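Long-range contact in polyketide biosynthesis enoyl-CoA isomerase PksI (Bacillus subtilis, PDB 4Q1K), which decarboxylates the 3-methylglutaconyl group tethered to PksL to a 3-methylcrotonyl moiety during biosynthesis of the antibiotic bacillaene: residues B[84-96]-B[253-266]. The protein carries 1 engineered substitution. Residues are numbered along the deposited sequence; the frame is centred on the assembly and turned at random.
Sequences GGTQEGLLRIQQG and FHHEEVKSRIKGLY
Gln94 and Ile262 interlock as reciprocal knobs into holes where helices 87-94 and 256-265 of this crotonase-fold subunit pack antiparallel, their axes 9.8 Å apart at 176°. The Gln94 chain, with CG anti to the backbone N (chi1 -173°) and a bend at chi2, fills a hollow among Glu256, Val258, Lys259 and Ile262. Gln94 NE2 donates to His255 O at 3.0 Å, from well above the carbonyl plane and on the face opposite Val258 N, and a water links the same nitrogen to Glu256 OE1. In return, Ile262 enters the hollow between Gln87, Leu90, Leu91 and Gln94: Ile262 CD1 lies 3.7 Å from Leu90 CB, while CG2 rests on Leu91 CG. At one end Ile93 CG2 sits over the ring centre of Phe253, whose edge-to-face partner His249 is the active-site residue, so this packing adjoins the catalytic centre. Next to Phe253 in sequence, His254 ND1 gives Gln94 O a nearly straight bond (171°), in the plane of the imidazole. At the opposite end Gln87 CB lies over the face of the Tyr266 ring, 3.7 Å from its centroid, the extended Gln87 chain carries NE2 to a hydrogen bond with Ile262 O, and Tyr266 OH donates to an in-plane lone pair of Gly85 O at 2.8 Å.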
loop_
_atom_site.group_PDB
_atom_site.type_symbol
_atom_site.label_atom_id
_atom_site.label_comp_id
_atom_site.label_asym_id
_atom_site.label_seq_id
_atom_site.Cartn_x
_atom_site.Cartn_y
_atom_site.Cartn_z
ATOM N N GLY B 84 -5.744 13.004 -21.982
ATOM C CA GLY B 84 -4.872 13.932 -21.266
ATOM C C GLY B 84 -4.694 15.230 -22.072
ATOM O O GLY B 84 -5.515 15.526 -22.961
ATOM N N GLY B 85 -3.579 15.927 -21.859
ATOM C CA GLY B 85 -3.412 17.281 -22.506
ATOM C C GLY B 85 -3.386 17.112 -24.034
ATOM O O GLY B 85 -2.827 16.158 -24.542
ATOM N N THR B 86 -3.950 18.044 -24.815
ATOM C CA THR B 86 -3.705 18.018 -26.247
ATOM C C THR B 86 -2.237 18.452 -26.526
ATOM O O THR B 86 -1.575 19.032 -25.612
ATOM C CB THR B 86 -4.635 18.997 -26.978
ATOM O OG1 THR B 86 -4.361 20.320 -26.492
ATOM C CG2 THR B 86 -6.148 18.636 -26.655
ATOM N N GLN B 87 -1.788 18.247 -27.777
ATOM C CA GLN B 87 -0.419 18.601 -28.140
ATOM C C GLN B 87 -0.304 20.140 -27.984
ATOM O O GLN B 87 0.638 20.658 -27.393
ATOM C CB GLN B 87 -0.133 18.123 -29.532
ATOM C CG GLN B 87 1.312 18.409 -29.958
ATOM C CD GLN B 87 1.621 17.783 -31.319
ATOM O OE1 GLN B 87 0.745 17.622 -32.128
ATOM N NE2 GLN B 87 2.849 17.386 -31.543
ATOM N N GLU B 88 -1.333 20.845 -28.455
ATOM C CA GLU B 88 -1.313 22.317 -28.396
ATOM C C GLU B 88 -1.351 22.792 -26.935
ATOM O O GLU B 88 -0.602 23.694 -26.533
ATOM C CB GLU B 88 -2.478 22.899 -29.204
ATOM C CG GLU B 88 -2.614 24.401 -29.147
ATOM C CD GLU B 88 -1.482 25.180 -29.860
ATOM O OE1 GLU B 88 -0.396 24.611 -30.229
ATOM O OE2 GLU B 88 -1.681 26.415 -30.046
ATOM N N GLY B 89 -2.203 22.153 -26.111
ATOM C CA GLY B 89 -2.206 22.436 -24.662
ATOM C C GLY B 89 -0.851 22.291 -24.020
ATOM O O GLY B 89 -0.429 23.139 -23.197
ATOM N N LEU B 90 -0.178 21.191 -24.313
ATOM C CA LEU B 90 1.145 20.986 -23.690
ATOM C C LEU B 90 2.170 21.998 -24.200
ATOM O O LEU B 90 3.028 22.480 -23.435
ATOM C CB LEU B 90 1.660 19.556 -23.990
ATOM C CG LEU B 90 0.754 18.470 -23.338
ATOM C CD1 LEU B 90 1.313 17.177 -23.849
ATOM C CD2 LEU B 90 0.790 18.562 -21.823
ATOM N N LEU B 91 2.068 22.362 -25.480
ATOM C CA LEU B 91 3.057 23.281 -26.068
ATOM C C LEU B 91 2.867 24.682 -25.453
ATOM O O LEU B 91 3.820 25.448 -25.339
ATOM C CB LEU B 91 2.848 23.403 -27.623
ATOM C CG LEU B 91 3.393 22.170 -28.343
ATOM C CD1 LEU B 91 2.978 22.016 -29.795
ATOM C CD2 LEU B 91 4.926 22.171 -28.169
ATOM N N ARG B 92 1.621 24.974 -25.093
ATOM C CA ARG B 92 1.253 26.238 -24.480
ATOM C C ARG B 92 1.914 26.360 -23.119
ATOM O O ARG B 92 2.452 27.414 -22.779
ATOM C CB ARG B 92 -0.266 26.347 -24.341
ATOM C CG ARG B 92 -1.010 26.374 -25.667
ATOM C CD ARG B 92 -1.189 27.797 -26.169
ATOM N NE ARG B 92 -2.234 28.509 -25.438
ATOM C CZ ARG B 92 -3.509 28.137 -25.408
ATOM N NH1 ARG B 92 -3.904 27.058 -26.069
ATOM N NH2 ARG B 92 -4.392 28.845 -24.715
ATOM N N ILE B 93 1.881 25.285 -22.335
ATOM C CA ILE B 93 2.558 25.330 -21.040
ATOM C C ILE B 93 4.094 25.411 -21.270
ATOM O O ILE B 93 4.808 26.097 -20.524
ATOM C CB ILE B 93 2.259 24.050 -20.172
ATOM C CG1 ILE B 93 0.733 23.891 -19.923
ATOM C CG2 ILE B 93 3.048 24.161 -18.871
ATOM C CD1 ILE B 93 0.358 22.559 -19.147
ATOM N N GLN B 94 4.614 24.716 -22.292
ATOM C CA GLN B 94 6.079 24.733 -22.514
ATOM C C GLN B 94 6.491 26.192 -22.797
ATOM O O GLN B 94 7.503 26.673 -22.259
ATOM C CB GLN B 94 6.469 23.774 -23.643
ATOM C CG GLN B 94 7.966 23.563 -23.873
ATOM C CD GLN B 94 8.680 24.675 -24.610
ATOM O OE1 GLN B 94 8.038 25.479 -25.307
ATOM N NE2 GLN B 94 10.002 24.787 -24.387
ATOM N N GLN B 95 5.656 26.886 -23.579
ATOM C CA GLN B 95 5.916 28.288 -23.946
ATOM C C GLN B 95 5.767 29.270 -22.764
ATOM O O GLN B 95 6.130 30.438 -22.892
ATOM C CB GLN B 95 4.974 28.725 -25.043
ATOM C CG GLN B 95 5.261 28.258 -26.455
ATOM C CD GLN B 95 4.236 28.875 -27.386
ATOM O OE1 GLN B 95 4.184 30.097 -27.518
ATOM N NE2 GLN B 95 3.356 28.046 -27.963
ATOM N N GLY B 96 5.260 28.812 -21.619
ATOM C CA GLY B 96 4.952 29.636 -20.503
ATOM C C GLY B 96 3.654 30.412 -20.706
ATOM O O GLY B 96 3.357 31.337 -19.954
ATOM N N PHE B 253 9.762 22.335 -17.497
ATOM C CA PHE B 253 8.872 22.402 -18.644
ATOM C C PHE B 253 9.377 23.326 -19.755
ATOM O O PHE B 253 9.006 23.208 -20.874
ATOM C CB PHE B 253 7.457 22.836 -18.227
ATOM C CG PHE B 253 6.338 22.075 -18.882
ATOM C CD1 PHE B 253 5.359 21.499 -18.118
ATOM C CD2 PHE B 253 6.244 21.955 -20.235
ATOM C CE1 PHE B 253 4.328 20.816 -18.684
ATOM C CE2 PHE B 253 5.212 21.271 -20.807
ATOM C CZ PHE B 253 4.237 20.711 -20.034
ATOM N N HIS B 254 10.201 24.273 -19.416
ATOM C CA HIS B 254 10.413 25.330 -20.382
ATOM C C HIS B 254 11.663 25.161 -21.190
ATOM O O HIS B 254 12.191 26.077 -21.768
ATOM C CB HIS B 254 10.302 26.669 -19.695
ATOM C CG HIS B 254 9.028 26.831 -18.908
ATOM N ND1 HIS B 254 7.835 26.801 -19.467
ATOM C CD2 HIS B 254 8.820 27.003 -17.581
ATOM C CE1 HIS B 254 6.913 26.951 -18.542
ATOM N NE2 HIS B 254 7.516 27.081 -17.389
ATOM N N HIS B 255 12.126 23.947 -21.269
ATOM C CA HIS B 255 13.368 23.741 -21.931
ATOM C C HIS B 255 13.105 23.456 -23.356
ATOM O O HIS B 255 12.133 22.834 -23.680
ATOM C CB HIS B 255 14.119 22.602 -21.333
ATOM C CG HIS B 255 14.650 22.877 -19.985
ATOM N ND1 HIS B 255 15.672 23.657 -19.784
ATOM C CD2 HIS B 255 14.278 22.401 -18.761
ATOM C CE1 HIS B 255 15.952 23.694 -18.493
ATOM N NE2 HIS B 255 15.097 22.923 -17.868
ATOM N N GLU B 256 13.961 23.927 -24.247
ATOM C CA GLU B 256 13.706 23.692 -25.659
ATOM C C GLU B 256 13.487 22.199 -25.975
ATOM O O GLU B 256 12.724 21.837 -26.887
ATOM C CB GLU B 256 14.872 24.257 -26.522
ATOM C CG GLU B 256 14.629 23.981 -28.010
ATOM C CD GLU B 256 13.534 24.876 -28.623
ATOM O OE1 GLU B 256 13.274 25.975 -28.110
ATOM O OE2 GLU B 256 12.926 24.491 -29.639
ATOM N N GLU B 257 14.191 21.298 -25.291
ATOM C CA GLU B 257 14.031 19.900 -25.646
ATOM C C GLU B 257 12.642 19.360 -25.283
ATOM O O GLU B 257 12.195 18.327 -25.843
ATOM C CB GLU B 257 15.142 19.060 -25.065
ATOM C CG GLU B 257 15.026 18.840 -23.600
ATOM C CD GLU B 257 15.920 17.697 -23.182
ATOM O OE1 GLU B 257 16.735 17.981 -22.298
ATOM O OE2 GLU B 257 15.824 16.568 -23.759
ATOM N N VAL B 258 11.926 20.072 -24.421
ATOM C CA VAL B 258 10.529 19.639 -24.076
ATOM C C VAL B 258 9.648 19.906 -25.315
ATOM O O VAL B 258 8.855 19.052 -25.740
ATOM C CB VAL B 258 9.986 20.386 -22.833
ATOM C CG1 VAL B 258 8.480 20.148 -22.682
ATOM C CG2 VAL B 258 10.717 19.861 -21.582
ATOM N N LYS B 259 9.841 21.081 -25.940
ATOM C CA LYS B 259 9.135 21.403 -27.177
ATOM C C LYS B 259 9.410 20.330 -28.221
ATOM O O LYS B 259 8.513 19.873 -28.931
ATOM C CB LYS B 259 9.597 22.833 -27.654
ATOM C CG LYS B 259 8.875 23.341 -28.889
ATOM C CD LYS B 259 9.462 24.702 -29.259
ATOM C CE LYS B 259 8.766 25.264 -30.481
ATOM N NZ LYS B 259 9.126 26.707 -30.752
ATOM N N SER B 260 10.676 19.955 -28.380
ATOM C CA SER B 260 11.050 18.955 -29.382
ATOM C C SER B 260 10.369 17.632 -29.106
ATOM O O SER B 260 9.908 16.986 -30.031
ATOM C CB SER B 260 12.557 18.659 -29.330
ATOM O OG SER B 260 13.220 19.828 -29.695
ATOM N N ARG B 261 10.382 17.208 -27.845
ATOM C CA ARG B 261 9.702 15.903 -27.520
ATOM C C ARG B 261 8.179 15.932 -27.717
ATOM O O ARG B 261 7.597 14.960 -28.159
ATOM C CB ARG B 261 10.026 15.437 -26.094
ATOM C CG ARG B 261 11.516 15.148 -25.908
ATOM C CD ARG B 261 11.803 15.171 -24.420
ATOM N NE ARG B 261 13.215 14.911 -24.110
ATOM C CZ ARG B 261 13.664 13.758 -23.655
ATOM N NH1 ARG B 261 12.786 12.766 -23.386
ATOM N NH2 ARG B 261 14.997 13.608 -23.412
ATOM N N ILE B 262 7.535 17.032 -27.334
ATOM C CA ILE B 262 6.087 17.125 -27.553
ATOM C C ILE B 262 5.798 17.077 -29.031
ATOM O O ILE B 262 4.849 16.444 -29.466
ATOM C CB ILE B 262 5.475 18.417 -26.959
ATOM C CG1 ILE B 262 5.670 18.448 -25.435
ATOM C CG2 ILE B 262 4.018 18.607 -27.346
ATOM C CD1 ILE B 262 5.288 19.791 -24.811
ATOM N N LYS B 263 6.578 17.804 -29.830
ATOM C CA LYS B 263 6.295 17.789 -31.251
ATOM C C LYS B 263 6.654 16.509 -31.862
ATOM O O LYS B 263 5.931 16.050 -32.750
ATOM C CB LYS B 263 7.058 18.922 -31.948
ATOM C CG LYS B 263 6.368 20.229 -31.669
ATOM C CD LYS B 263 6.794 21.247 -32.684
ATOM C CE LYS B 263 7.864 22.114 -32.100
ATOM N NZ LYS B 263 8.101 23.274 -33.021
ATOM N N GLY B 264 7.752 15.898 -31.378
ATOM C CA GLY B 264 8.254 14.629 -31.948
ATOM C C GLY B 264 7.494 13.389 -31.534
ATOM O O GLY B 264 7.355 12.459 -32.327
ATOM N N LEU B 265 7.068 13.330 -30.272
ATOM C CA LEU B 265 6.671 12.008 -29.720
ATOM C C LEU B 265 5.171 11.967 -29.385
ATOM O O LEU B 265 4.667 10.922 -28.893
ATOM C CB LEU B 265 7.464 11.715 -28.384
ATOM C CG LEU B 265 8.999 11.838 -28.511
ATOM C CD1 LEU B 265 9.681 11.608 -27.184
ATOM C CD2 LEU B 265 9.486 10.891 -29.560
ATOM N N TYR B 266 4.466 13.082 -29.582
ATOM C CA TYR B 266 3.045 13.108 -29.184
ATOM C C TYR B 266 2.271 12.082 -30.038
ATOM O O TYR B 266 1.420 11.417 -29.383
ATOM C CB TYR B 266 2.399 14.511 -29.410
ATOM C CG TYR B 266 1.033 14.603 -28.760
ATOM C CD1 TYR B 266 -0.149 14.247 -29.477
ATOM C CD2 TYR B 266 0.890 15.074 -27.439
ATOM C CE1 TYR B 266 -1.385 14.345 -28.859
ATOM C CE2 TYR B 266 -0.370 15.135 -26.800
ATOM C CZ TYR B 266 -1.482 14.764 -27.521
ATOM O OH TYR B 266 -2.737 14.822 -26.962
HETATM O O HOH W 1 11.497 26.622 -26.236
#